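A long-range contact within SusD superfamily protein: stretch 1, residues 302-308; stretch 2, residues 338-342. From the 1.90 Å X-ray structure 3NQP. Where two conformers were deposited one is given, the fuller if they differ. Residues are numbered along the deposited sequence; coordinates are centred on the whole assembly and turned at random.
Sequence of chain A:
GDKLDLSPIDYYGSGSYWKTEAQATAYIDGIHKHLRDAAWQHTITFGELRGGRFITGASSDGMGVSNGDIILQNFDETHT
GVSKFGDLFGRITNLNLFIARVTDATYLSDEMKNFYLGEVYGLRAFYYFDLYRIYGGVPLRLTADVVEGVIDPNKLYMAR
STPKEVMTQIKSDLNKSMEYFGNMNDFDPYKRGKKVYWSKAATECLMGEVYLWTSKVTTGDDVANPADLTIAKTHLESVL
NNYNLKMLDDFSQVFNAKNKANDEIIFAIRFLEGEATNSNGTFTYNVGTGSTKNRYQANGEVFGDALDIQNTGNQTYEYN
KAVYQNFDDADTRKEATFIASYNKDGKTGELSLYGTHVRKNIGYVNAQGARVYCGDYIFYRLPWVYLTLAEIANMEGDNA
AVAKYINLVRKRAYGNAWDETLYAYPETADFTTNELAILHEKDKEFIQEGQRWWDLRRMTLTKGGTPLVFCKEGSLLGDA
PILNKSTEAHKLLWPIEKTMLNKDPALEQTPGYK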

# COMPACT_ATOMS: atom_id res chain seq x y z
N VAL A 302 -21.99 3.35 26.39
CA VAL A 302 -21.40 4.63 25.95
C VAL A 302 -19.99 4.36 25.40
O VAL A 302 -19.26 3.54 25.93
CB VAL A 302 -21.37 5.69 27.07
CG1 VAL A 302 -20.73 6.98 26.60
CG2 VAL A 302 -22.78 6.02 27.55
N PHE A 303 -19.65 5.01 24.29
CA PHE A 303 -18.39 4.70 23.60
C PHE A 303 -17.14 5.03 24.45
O PHE A 303 -16.25 4.21 24.61
CB PHE A 303 -18.38 5.46 22.26
CG PHE A 303 -17.28 5.03 21.32
CD1 PHE A 303 -16.01 5.50 21.48
CD2 PHE A 303 -17.54 4.13 20.31
CE1 PHE A 303 -14.99 5.12 20.60
CE2 PHE A 303 -16.53 3.72 19.46
CZ PHE A 303 -15.25 4.25 19.60
N GLY A 304 -17.07 6.25 24.99
CA GLY A 304 -15.96 6.62 25.85
C GLY A 304 -14.63 6.42 25.11
O GLY A 304 -14.50 6.79 23.95
N ASP A 305 -13.65 5.85 25.79
CA ASP A 305 -12.36 5.57 25.17
C ASP A 305 -12.29 4.08 24.88
O ASP A 305 -11.43 3.37 25.41
CB ASP A 305 -11.20 5.99 26.08
CG ASP A 305 -9.86 5.75 25.45
OD1 ASP A 305 -9.80 5.50 24.24
OD2 ASP A 305 -8.85 5.88 26.12
N ALA A 306 -13.18 3.62 24.01
CA ALA A 306 -13.36 2.19 23.75
C ALA A 306 -12.11 1.51 23.21
O ALA A 306 -11.92 0.36 23.46
CB ALA A 306 -14.52 2.00 22.78
N LEU A 307 -11.25 2.22 22.46
CA LEU A 307 -9.99 1.65 21.92
C LEU A 307 -8.82 1.72 22.87
O LEU A 307 -7.79 1.12 22.60
CB LEU A 307 -9.61 2.31 20.62
CG LEU A 307 -10.59 2.05 19.48
CD1 LEU A 307 -10.04 2.62 18.17
CD2 LEU A 307 -10.99 0.56 19.30
N ASP A 308 -8.97 2.42 24.00
CA ASP A 308 -7.84 2.68 24.89
C ASP A 308 -6.71 3.40 24.14
O ASP A 308 -5.58 2.92 23.99
CB ASP A 308 -7.33 1.40 25.58
CG ASP A 308 -6.47 1.70 26.82
OD1 ASP A 308 -6.27 2.88 27.20
OD2 ASP A 308 -5.99 0.73 27.41
N PHE A 338 -12.06 -2.47 12.29
CA PHE A 338 -12.87 -1.37 12.69
C PHE A 338 -13.55 -1.57 14.05
O PHE A 338 -13.85 -2.69 14.45
CB PHE A 338 -14.01 -1.20 11.70
CG PHE A 338 -13.62 -0.69 10.36
CD1 PHE A 338 -13.24 0.63 10.17
CD2 PHE A 338 -13.77 -1.49 9.25
CE1 PHE A 338 -12.96 1.11 8.89
CE2 PHE A 338 -13.44 -1.00 7.96
CZ PHE A 338 -13.09 0.29 7.81
N ILE A 339 -13.82 -0.45 14.72
CA ILE A 339 -14.85 -0.38 15.75
C ILE A 339 -15.88 0.62 15.25
O ILE A 339 -15.54 1.63 14.64
CB ILE A 339 -14.33 0.04 17.18
CG1 ILE A 339 -15.44 -0.15 18.24
CG2 ILE A 339 -13.72 1.48 17.16
CD1 ILE A 339 -14.96 0.04 19.76
N ALA A 340 -17.16 0.34 15.50
CA ALA A 340 -18.23 1.23 15.04
C ALA A 340 -18.75 2.09 16.20
O ALA A 340 -18.80 1.65 17.36
CB ALA A 340 -19.37 0.38 14.44
N SER A 341 -19.16 3.31 15.88
CA SER A 341 -19.85 4.16 16.85
C SER A 341 -21.26 4.40 16.32
O SER A 341 -21.47 4.54 15.11
CB SER A 341 -19.09 5.47 17.10
OG SER A 341 -18.92 6.27 15.93
N TYR A 342 -22.21 4.47 17.24
CA TYR A 342 -23.64 4.52 16.92
C TYR A 342 -24.34 5.70 17.61
O TYR A 342 -24.01 6.04 18.73
CB TYR A 342 -24.33 3.24 17.40
CG TYR A 342 -23.88 1.99 16.73
CD1 TYR A 342 -22.70 1.36 17.10
CD2 TYR A 342 -24.61 1.45 15.67
CE1 TYR A 342 -22.28 0.22 16.45
CE2 TYR A 342 -24.20 0.33 15.04
CZ TYR A 342 -23.04 -0.29 15.42
OH TYR A 342 -22.62 -1.43 14.75

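The contact is largely apolar packing: no hydrogen bond crosses between the stretches, and the 222 Å² buried, both sides summed, comes mainly from side-chain packing around Ile339. Ile339 loses the most surface, 85 Å². Its CA-to-CB bond points toward the loop, and with both chi angles near t (-170° and 172°) the CG1-CD1 arm is extended, placing CD1 3.6 Å from Ala306 CB. Its CG2 lies 3.6 Å from Leu307 CD2 and 4.0 Å from Phe303 CZ. A branched aliphatic residue suits this place because both of its ends pack on Leu307 and Phe303, and CD1 also reaches Ala306, whose methyl points toward the strand.

Phe303, covered over 60 Å², also points toward the strand. Its t rotamer (chi1 -169°) lays the ring, long enough to meet three residues, along the strand: Ile339 CG2 and Ala340 O sit at the ring edge, the latter 3.7 Å from Phe303 CE2, and Ser341 CB is 3.8 Å from Phe303 CD2. Strand alternation explains the pattern, since Ile339 and Ser341 point toward the loop whereas Ala340 points away and offers its carbonyl oxygen. Ser341 is small, and its OG is hydrogen-bonded elsewhere in the structure.

Leu307, buried like Phe303, Ile339 and Ser341, contributes 32 Å². Its CB points sideways, but the long m, t side chain brings CD2 nearer. A type I turn from Asp305 to Asp308, with Asp308 N donating to Asp305 O at 3.0 Å, carries Ala306 and Leu307 at its centre.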